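ABC transporter substrate-binding protein-branched chain amino acid transport (Streptococcus pneumoniae, PDB 4GNR) binds branched-chain amino acids such as isoleucine outside the cell and probably delivers them to an ABC transporter for uptake. Local coordinates at residues G11-E16 against V80-S85; I103-T108 against A284-S289; Y118-T123 against A327-V332. All coordinates share one frame; numbering follows the deposited sequence.

Contact 1: residues G11-E16 against V80-S85; sequences GFNFEE and VGPATS. With ILE (isoleucine), chain B.
Glu15 reaches from the end of strand 7-14 to the loop after strand 78-80 and grips it with both carboxylate oxygens. OE1 takes the amide of Ala83 on its syn lone pair at 2.9 Å from Ala83 N, with an N-H...O angle of 167°. OE2 accepts twice from Thr84: the hydroxyl OG1, at 2.6 Å, meets its anti lone pair, while the amide N comes from the syn side, 32° out of the carboxylate plane. The chain bends at chi2 (83°), which swings CD back toward the loop.

Packing is tightest behind this clamp, where the parallel strands are joined by the hydrogen bonds Val80 N to Gly11 O and Asn13 N to Val80 O. Gly81 CA lies 3.5 Å from Phe14 CE1 and makes a CA-H...O contact with Asn13 O. Pro82, which follows a cis peptide bond, brings its CA to 3.0 Å from Asn13 O. Beyond Glu15 the contact opens: Glu16 is partly exposed and touches none of 80-85.

Ser85, next along, donates from N and OG to the carboxylate of the bound isoleucine. The buried carboxylate of Glu15, held by three donors, is probably ionised, consistent with a second-shell role in holding the loop whose Ser85 binds the ligand carboxylate.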
loop_
_atom_site.group_PDB
_atom_site.type_symbol
_atom_site.label_atom_id
_atom_site.label_comp_id
_atom_site.label_asym_id
_atom_site.label_seq_id
_atom_site.Cartn_x
_atom_site.Cartn_y
_atom_site.Cartn_z
ATOM N N GLY A 11 -15.413 2.872 11.259
ATOM C CA GLY A 11 -15.465 3.594 10.002
ATOM C C GLY A 11 -14.398 3.108 9.032
ATOM O O GLY A 11 -13.319 2.693 9.458
ATOM N N PHE A 12 -14.741 3.142 7.752
ATOM C CA PHE A 12 -13.777 2.969 6.681
ATOM C C PHE A 12 -13.633 4.359 6.013
ATOM O O PHE A 12 -14.650 5.029 5.740
ATOM C CB PHE A 12 -14.163 1.985 5.583
ATOM C CG PHE A 12 -14.375 0.541 5.988
ATOM C CD1 PHE A 12 -13.966 0.025 7.200
ATOM C CD2 PHE A 12 -14.920 -0.328 5.047
ATOM C CE1 PHE A 12 -14.153 -1.320 7.492
ATOM C CE2 PHE A 12 -15.084 -1.668 5.314
ATOM C CZ PHE A 12 -14.715 -2.169 6.549
ATOM N N ASN A 13 -12.397 4.745 5.714
ATOM C CA ASN A 13 -12.103 6.015 5.012
ATOM C C ASN A 13 -11.163 5.623 3.866
ATOM O O ASN A 13 -9.949 5.585 4.059
ATOM C CB ASN A 13 -11.452 6.996 5.967
ATOM C CG ASN A 13 -11.155 8.339 5.340
ATOM O OD1 ASN A 13 -11.265 8.510 4.126
ATOM N ND2 ASN A 13 -10.764 9.312 6.170
ATOM N N PHE A 14 -11.741 5.264 2.720
ATOM C CA PHE A 14 -10.955 4.708 1.632
ATOM C C PHE A 14 -11.110 5.468 0.327
ATOM O O PHE A 14 -12.164 6.034 0.017
ATOM C CB PHE A 14 -11.306 3.219 1.371
ATOM C CG PHE A 14 -10.897 2.260 2.465
ATOM C CD1 PHE A 14 -9.580 2.205 2.933
ATOM C CD2 PHE A 14 -11.800 1.293 2.926
ATOM C CE1 PHE A 14 -9.205 1.246 3.890
ATOM C CE2 PHE A 14 -11.420 0.353 3.856
ATOM C CZ PHE A 14 -10.124 0.325 4.345
ATOM N N GLU A 15 -10.055 5.373 -0.477
ATOM C CA GLU A 15 -9.965 5.943 -1.832
ATOM C C GLU A 15 -10.743 4.980 -2.763
ATOM O O GLU A 15 -10.162 4.126 -3.435
ATOM C CB GLU A 15 -8.518 6.028 -2.263
ATOM C CG GLU A 15 -7.574 6.948 -1.424
ATOM C CD GLU A 15 -6.964 6.381 -0.141
ATOM O OE1 GLU A 15 -7.567 5.507 0.512
ATOM O OE2 GLU A 15 -5.878 6.879 0.228
ATOM N N GLU A 16 -12.064 5.106 -2.760
ATOM C CA GLU A 16 -12.955 4.204 -3.503
ATOM C C GLU A 16 -13.248 4.688 -4.922
ATOM O O GLU A 16 -13.728 3.923 -5.752
ATOM C CB GLU A 16 -14.227 3.896 -2.696
ATOM C CG GLU A 16 -13.893 3.139 -1.415
ATOM C CD GLU A 16 -15.007 3.056 -0.392
ATOM O OE1 GLU A 16 -16.104 3.616 -0.579
ATOM O OE2 GLU A 16 -14.716 2.413 0.674
ATOM N N VAL A 80 -10.490 2.657 9.809
ATOM C CA VAL A 80 -9.567 1.901 8.945
ATOM C C VAL A 80 -9.468 2.684 7.630
ATOM O O VAL A 80 -10.494 3.002 7.017
ATOM C CB VAL A 80 -10.012 0.466 8.720
ATOM C CG1 VAL A 80 -8.958 -0.297 7.922
ATOM C CG2 VAL A 80 -10.290 -0.237 10.035
ATOM N N GLY A 81 -8.235 2.933 7.183
ATOM C CA GLY A 81 -7.975 3.783 6.038
ATOM C C GLY A 81 -7.724 5.215 6.515
ATOM O O GLY A 81 -8.094 5.565 7.634
ATOM N N PRO A 82 -7.184 6.083 5.641
ATOM C CA PRO A 82 -6.924 5.855 4.223
ATOM C C PRO A 82 -5.812 4.889 3.845
ATOM O O PRO A 82 -5.015 4.451 4.679
ATOM C CB PRO A 82 -6.558 7.267 3.700
ATOM C CG PRO A 82 -7.228 8.208 4.679
ATOM C CD PRO A 82 -7.060 7.509 5.990
ATOM N N ALA A 83 -5.785 4.572 2.565
ATOM C CA ALA A 83 -4.763 3.695 2.000
ATOM C C ALA A 83 -3.429 4.406 1.718
ATOM O O ALA A 83 -2.360 3.795 1.815
ATOM C CB ALA A 83 -5.265 3.089 0.678
ATOM N N THR A 84 -3.510 5.666 1.309
ATOM C CA THR A 84 -2.342 6.383 0.812
ATOM C C THR A 84 -1.833 7.418 1.813
ATOM O O THR A 84 -2.552 7.856 2.725
ATOM C CB THR A 84 -2.615 6.993 -0.582
ATOM O OG1 THR A 84 -3.599 8.026 -0.476
ATOM C CG2 THR A 84 -3.024 5.921 -1.593
ATOM N N SER A 85 -0.583 7.828 1.621
ATOM C CA SER A 85 0.072 8.673 2.606
ATOM C C SER A 85 -0.458 10.088 2.712
ATOM O O SER A 85 -0.627 10.594 3.810
ATOM C CB SER A 85 1.589 8.665 2.388
ATOM O OG SER A 85 2.163 7.421 2.760
HETATM N N ILE B . 2.318 3.084 0.047
HETATM C CA ILE B . 1.586 4.059 -0.811
HETATM C C ILE B . 1.302 5.320 -0.002
HETATM O O ILE B . 0.716 6.266 -0.567
HETATM C CB ILE B . 0.389 3.425 -1.583
HETATM C CG1 ILE B . -0.469 2.582 -0.668
HETATM C CG2 ILE B . 0.799 2.504 -2.862
HETATM C CD1 ILE B . -1.688 2.028 -1.371
HETATM O OXT ILE B . 1.707 5.356 1.178
#

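Contact 2: residues I103-T108 against A284-S289; sequences ISPSAT and ALAYDS. With ILE (isoleucine), chain B.
The isoleucine pocket is lined on one side by the loop after strand 102-104, and helix 281-297 packs against the back of that loop through Pro105, Leu285, Ala286 and Ser289. Pro105 is the centre of the contact. Its ring lies against the helix, with CB 3.8 Å from Leu285 CB and CG 4.0 Å from Ala286 CB. Beside the short side chain of Ala286 the proline ring comes close to the helix backbone, at 3.8 Å between Pro105 CG and Ala286 CA. Leu285 continues the contact toward the ligand: its CD1 approaches Pro105 O, and more loosely Ser106 CB.

One turn further along the helix, Ser289 sits between Ile103 and Pro105. Its OG, anti to the carbonyl carbon (chi1 -76°), is 3.5 Å from Ile103 CD1, which the extended side chain of Ile103 carries to it. Across the two segments the contact is thus van der Waals in nature.

Polar bonds shape the loop itself. Ser104 OG accepts from the amides of Ser106 and Ala107, forming an ST turn and ST motif, and is also bonded to Pro82 O. Ser106 OG is bonded to Ala83 O and Glu27. The loop presents Ser106 O at 3.0 Å and Thr108 OG1 at 2.8 Å to the ligand N, while Thr108 N gives a nearly straight bond to ligand OXT (166°). A loop at the C-terminal end of a parallel strand, holding the amino and carboxylate groups of its ligand, is typical of the amino acid site in periplasmic binding proteins.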
loop_
_atom_site.group_PDB
_atom_site.type_symbol
_atom_site.label_atom_id
_atom_site.label_comp_id
_atom_site.label_asym_id
_atom_site.label_seq_id
_atom_site.Cartn_x
_atom_site.Cartn_y
_atom_site.Cartn_z
ATOM N N ILE A 103 -6.097 3.414 11.738
ATOM C CA ILE A 103 -5.064 2.538 11.219
ATOM C C ILE A 103 -5.080 2.600 9.701
ATOM O O ILE A 103 -6.110 2.323 9.057
ATOM C CB ILE A 103 -5.187 1.066 11.740
ATOM C CG1 ILE A 103 -4.049 0.207 11.175
ATOM C CG2 ILE A 103 -6.560 0.443 11.471
ATOM C CD1 ILE A 103 -3.870 -1.106 11.928
ATOM N N SER A 104 -3.955 3.012 9.118
ATOM C CA SER A 104 -3.775 2.910 7.673
ATOM C C SER A 104 -3.085 1.578 7.391
ATOM O O SER A 104 -1.976 1.336 7.900
ATOM C CB SER A 104 -2.900 3.999 7.077
ATOM O OG SER A 104 -2.630 3.674 5.720
ATOM N N PRO A 105 -3.704 0.702 6.600
ATOM C CA PRO A 105 -3.027 -0.558 6.303
ATOM C C PRO A 105 -1.725 -0.404 5.515
ATOM O O PRO A 105 -0.860 -1.271 5.597
ATOM C CB PRO A 105 -4.074 -1.295 5.411
ATOM C CG PRO A 105 -5.410 -0.694 5.810
ATOM C CD PRO A 105 -5.066 0.769 6.043
ATOM N N SER A 106 -1.605 0.719 4.789
ATOM C CA SER A 106 -0.646 0.781 3.681
ATOM C C SER A 106 0.088 2.083 3.450
ATOM O O SER A 106 0.862 2.154 2.492
ATOM C CB SER A 106 -1.439 0.429 2.391
ATOM O OG SER A 106 -2.614 1.242 2.297
ATOM N N ALA A 107 -0.090 3.093 4.303
ATOM C CA ALA A 107 0.607 4.393 4.102
ATOM C C ALA A 107 2.073 4.216 4.527
ATOM O O ALA A 107 2.358 4.020 5.701
ATOM C CB ALA A 107 -0.074 5.485 4.886
ATOM N N THR A 108 2.982 4.345 3.563
ATOM C CA THR A 108 4.401 4.060 3.751
ATOM C C THR A 108 5.282 5.269 4.037
ATOM O O THR A 108 6.496 5.113 4.244
ATOM C CB THR A 108 4.940 3.320 2.498
ATOM O OG1 THR A 108 4.640 4.112 1.338
ATOM C CG2 THR A 108 4.319 1.933 2.339
ATOM N N ALA A 284 -5.070 -7.641 1.367
ATOM C CA ALA A 284 -4.518 -8.466 2.441
ATOM C C ALA A 284 -4.172 -7.607 3.674
ATOM O O ALA A 284 -4.506 -7.961 4.803
ATOM C CB ALA A 284 -3.288 -9.206 1.924
ATOM N N LEU A 285 -3.491 -6.479 3.457
ATOM C CA LEU A 285 -3.146 -5.592 4.572
ATOM C C LEU A 285 -4.399 -5.066 5.268
ATOM O O LEU A 285 -4.430 -4.987 6.493
ATOM C CB LEU A 285 -2.282 -4.416 4.100
ATOM C CG LEU A 285 -0.819 -4.762 3.787
ATOM C CD1 LEU A 285 -0.180 -3.653 2.968
ATOM C CD2 LEU A 285 -0.003 -5.013 5.063
ATOM N N ALA A 286 -5.432 -4.707 4.500
ATOM C CA ALA A 286 -6.661 -4.155 5.088
ATOM C C ALA A 286 -7.417 -5.210 5.910
ATOM O O ALA A 286 -7.992 -4.903 6.958
ATOM C CB ALA A 286 -7.541 -3.567 4.019
ATOM N N TYR A 287 -7.424 -6.447 5.415
ATOM C CA TYR A 287 -8.037 -7.574 6.130
ATOM C C TYR A 287 -7.356 -7.706 7.506
ATOM O O TYR A 287 -8.019 -7.826 8.550
ATOM C CB TYR A 287 -7.893 -8.822 5.272
ATOM C CG TYR A 287 -8.494 -10.082 5.827
ATOM C CD1 TYR A 287 -7.751 -10.924 6.633
ATOM C CD2 TYR A 287 -9.788 -10.474 5.487
ATOM C CE1 TYR A 287 -8.278 -12.132 7.092
ATOM C CE2 TYR A 287 -10.326 -11.682 5.934
ATOM C CZ TYR A 287 -9.562 -12.504 6.729
ATOM O OH TYR A 287 -10.020 -13.717 7.167
ATOM N N ASP A 288 -6.024 -7.691 7.526
ATOM C CA ASP A 288 -5.290 -7.747 8.788
ATOM C C ASP A 288 -5.594 -6.534 9.677
ATOM O O ASP A 288 -5.716 -6.694 10.895
ATOM C CB ASP A 288 -3.786 -7.884 8.576
ATOM C CG ASP A 288 -3.336 -9.310 8.290
ATOM O OD1 ASP A 288 -4.154 -10.248 8.348
ATOM O OD2 ASP A 288 -2.106 -9.468 8.068
ATOM N N SER A 289 -5.691 -5.335 9.105
ATOM C CA SER A 289 -5.984 -4.149 9.909
ATOM C C SER A 289 -7.322 -4.291 10.639
ATOM O O SER A 289 -7.432 -3.898 11.810
ATOM C CB SER A 289 -5.953 -2.874 9.093
ATOM O OG SER A 289 -4.640 -2.419 8.785
HETATM N N ILE B . 2.318 3.084 0.047
HETATM C CA ILE B . 1.586 4.059 -0.811
HETATM C C ILE B . 1.302 5.320 -0.002
HETATM O O ILE B . 0.716 6.266 -0.567
HETATM C CB ILE B . 0.389 3.425 -1.583
HETATM C CG1 ILE B . -0.469 2.582 -0.668
HETATM C CG2 ILE B . 0.799 2.504 -2.862
HETATM C CD1 ILE B . -1.688 2.028 -1.371
HETATM O OXT ILE B . 1.707 5.356 1.178
#

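Contact 3: residues Y118-T123 against A327-V332; sequences YLFIGT and ADHNTV
A stacked aromatic pair and a backbone bond join strand 119-121, an outermost strand of the parallel sheet in this periplasmic-binding-protein fold, to the loop 327-332 that precedes strand 335-341 of the other sheet. The rings of Phe120 and His329 form an offset stack, with centroids 4.0 Å apart and planes at 8°. Phe120 CE2 lies over the centre of the imidazole, whereas His329 ND1 lies over the Phe120 ring toward its rim. Phe325 meets Phe120 edge-to-face.

A second interaction fixes the rotation of the imidazole. His329 ND1 donates to Leu119 O at 2.8 Å, and the oxygen lies almost in the ring plane; since a carbonyl can only accept, the bond implies a proton on ND1. At the next step along, Ile121 N gives a longer bond, 3.3 Å, to His329 O, directed nearly along the C=O axis.

Past this point the backbones diverge and are bridged by a water, with Thr331 CG2 packing against the carbonyl oxygens of Ile121 and Gly122. The water accepts from Thr331 N at 2.9 Å and lies within hydrogen-bonding distance of two carbonyls of 118-123, 2.8 Å from Ile121 O and 2.7 Å from Thr123 O.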
loop_
_atom_site.group_PDB
_atom_site.type_symbol
_atom_site.label_atom_id
_atom_site.label_comp_id
_atom_site.label_asym_id
_atom_site.label_seq_id
_atom_site.Cartn_x
_atom_site.Cartn_y
_atom_site.Cartn_z
ATOM N N TYR A 118 -2.686 8.336 18.184
ATOM C CA TYR A 118 -3.868 7.725 17.586
ATOM C C TYR A 118 -3.674 7.192 16.178
ATOM O O TYR A 118 -4.661 6.832 15.545
ATOM C CB TYR A 118 -5.071 8.685 17.677
ATOM C CG TYR A 118 -5.536 8.824 19.115
ATOM C CD1 TYR A 118 -6.457 7.930 19.632
ATOM C CD2 TYR A 118 -5.013 9.779 19.974
ATOM C CE1 TYR A 118 -6.859 7.975 20.944
ATOM C CE2 TYR A 118 -5.424 9.848 21.320
ATOM C CZ TYR A 118 -6.337 8.928 21.780
ATOM O OH TYR A 118 -6.751 8.967 23.097
ATOM N N LEU A 119 -2.448 7.133 15.675
ATOM C CA LEU A 119 -2.193 6.590 14.346
ATOM C C LEU A 119 -1.409 5.282 14.441
ATOM O O LEU A 119 -0.440 5.178 15.199
ATOM C CB LEU A 119 -1.393 7.555 13.479
ATOM C CG LEU A 119 -1.174 7.123 12.018
ATOM C CD1 LEU A 119 -2.486 7.000 11.259
ATOM C CD2 LEU A 119 -0.257 8.114 11.316
ATOM N N PHE A 120 -1.832 4.313 13.629
ATOM C CA PHE A 120 -1.156 3.032 13.479
ATOM C C PHE A 120 -0.940 2.788 11.994
ATOM O O PHE A 120 -1.811 3.125 11.183
ATOM C CB PHE A 120 -1.964 1.884 14.094
ATOM C CG PHE A 120 -2.135 2.058 15.573
ATOM C CD1 PHE A 120 -3.116 2.904 16.083
ATOM C CD2 PHE A 120 -1.265 1.447 16.466
ATOM C CE1 PHE A 120 -3.227 3.136 17.446
ATOM C CE2 PHE A 120 -1.377 1.669 17.827
ATOM C CZ PHE A 120 -2.363 2.505 18.318
ATOM N N ILE A 121 0.184 2.174 11.637
ATOM C CA ILE A 121 0.531 1.888 10.235
ATOM C C ILE A 121 0.800 0.396 10.103
ATOM O O ILE A 121 1.637 -0.152 10.814
ATOM C CB ILE A 121 1.738 2.719 9.775
ATOM C CG1 ILE A 121 1.438 4.216 9.810
ATOM C CG2 ILE A 121 2.201 2.278 8.404
ATOM C CD1 ILE A 121 0.421 4.650 8.857
ATOM N N GLY A 122 0.113 -0.255 9.169
ATOM C CA GLY A 122 0.243 -1.697 9.011
ATOM C C GLY A 122 1.369 -2.217 8.138
ATOM O O GLY A 122 1.558 -3.416 8.058
ATOM N N THR A 123 2.120 -1.312 7.529
ATOM C CA THR A 123 3.103 -1.666 6.504
ATOM C C THR A 123 4.501 -1.101 6.760
ATOM O O THR A 123 4.786 -0.489 7.797
ATOM C CB THR A 123 2.521 -1.176 5.120
ATOM O OG1 THR A 123 3.280 -1.754 4.056
ATOM C CG2 THR A 123 2.510 0.334 5.040
ATOM N N ALA A 327 7.118 1.218 19.782
ATOM C CA ALA A 327 6.652 2.397 20.528
ATOM C C ALA A 327 6.073 3.489 19.642
ATOM O O ALA A 327 5.289 4.321 20.104
ATOM C CB ALA A 327 7.774 2.973 21.376
ATOM N N ASP A 328 6.514 3.531 18.393
ATOM C CA ASP A 328 6.069 4.501 17.380
ATOM C C ASP A 328 4.926 3.954 16.518
ATOM O O ASP A 328 4.652 4.509 15.450
ATOM C CB ASP A 328 7.237 4.968 16.522
ATOM C CG ASP A 328 8.249 5.807 17.292
ATOM O OD1 ASP A 328 7.852 6.588 18.188
ATOM O OD2 ASP A 328 9.442 5.722 16.931
ATOM N N HIS A 329 4.266 2.878 16.952
ATOM C CA HIS A 329 3.112 2.357 16.231
ATOM C C HIS A 329 3.410 1.889 14.814
ATOM O O HIS A 329 2.540 1.913 13.929
ATOM C CB HIS A 329 1.913 3.312 16.251
ATOM C CG HIS A 329 1.404 3.657 17.615
ATOM N ND1 HIS A 329 0.407 4.586 17.761
ATOM C CD2 HIS A 329 1.743 3.265 18.869
ATOM C CE1 HIS A 329 0.139 4.745 19.046
ATOM N NE2 HIS A 329 0.947 3.966 19.743
ATOM N N ASN A 330 4.643 1.438 14.631
ATOM C CA ASN A 330 5.088 0.831 13.375
ATOM C C ASN A 330 5.381 -0.653 13.606
ATOM O O ASN A 330 5.706 -1.083 14.721
ATOM C CB ASN A 330 6.371 1.458 12.831
ATOM C CG ASN A 330 6.192 2.885 12.397
ATOM O OD1 ASN A 330 6.827 3.776 12.965
ATOM N ND2 ASN A 330 5.302 3.141 11.473
ATOM N N THR A 331 5.279 -1.426 12.538
ATOM C CA THR A 331 5.609 -2.826 12.554
ATOM C C THR A 331 6.545 -3.146 11.410
ATOM O O THR A 331 6.368 -2.641 10.294
ATOM C CB THR A 331 4.330 -3.717 12.437
ATOM O OG1 THR A 331 4.691 -5.106 12.482
ATOM C CG2 THR A 331 3.451 -3.390 11.218
ATOM N N VAL A 332 7.529 -4.013 11.680
ATOM C CA VAL A 332 8.349 -4.547 10.615
ATOM C C VAL A 332 7.373 -5.483 9.831
ATOM O O VAL A 332 6.473 -6.106 10.420
ATOM C CB VAL A 332 9.555 -5.333 11.176
ATOM C CG1 VAL A 332 10.315 -6.031 10.082
ATOM C CG2 VAL A 332 10.486 -4.387 11.906
HETATM O O HOH W 1 4.365 0.246 10.364
#

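From the N terminus, contact 1 is the first to close, bringing 80-85 back beside strand 7-14 after an excursion through strand 48-55 and two helices. Contact 2 then opens at 103-108, and contact 3 opens at 118-123 before contact 2 is closed by helix 281-297; 327-332 closes contact 3 last, so these two long loops cross. All three first segments lie on one parallel sheet, where strand 102-104 is bonded to strand 119-121 through Ser104. Contacts 1 and 2 meet side by side through their loops, beside the isoleucine they share. Contacts 2 and 3 bring late parts of the chain back to this sheet.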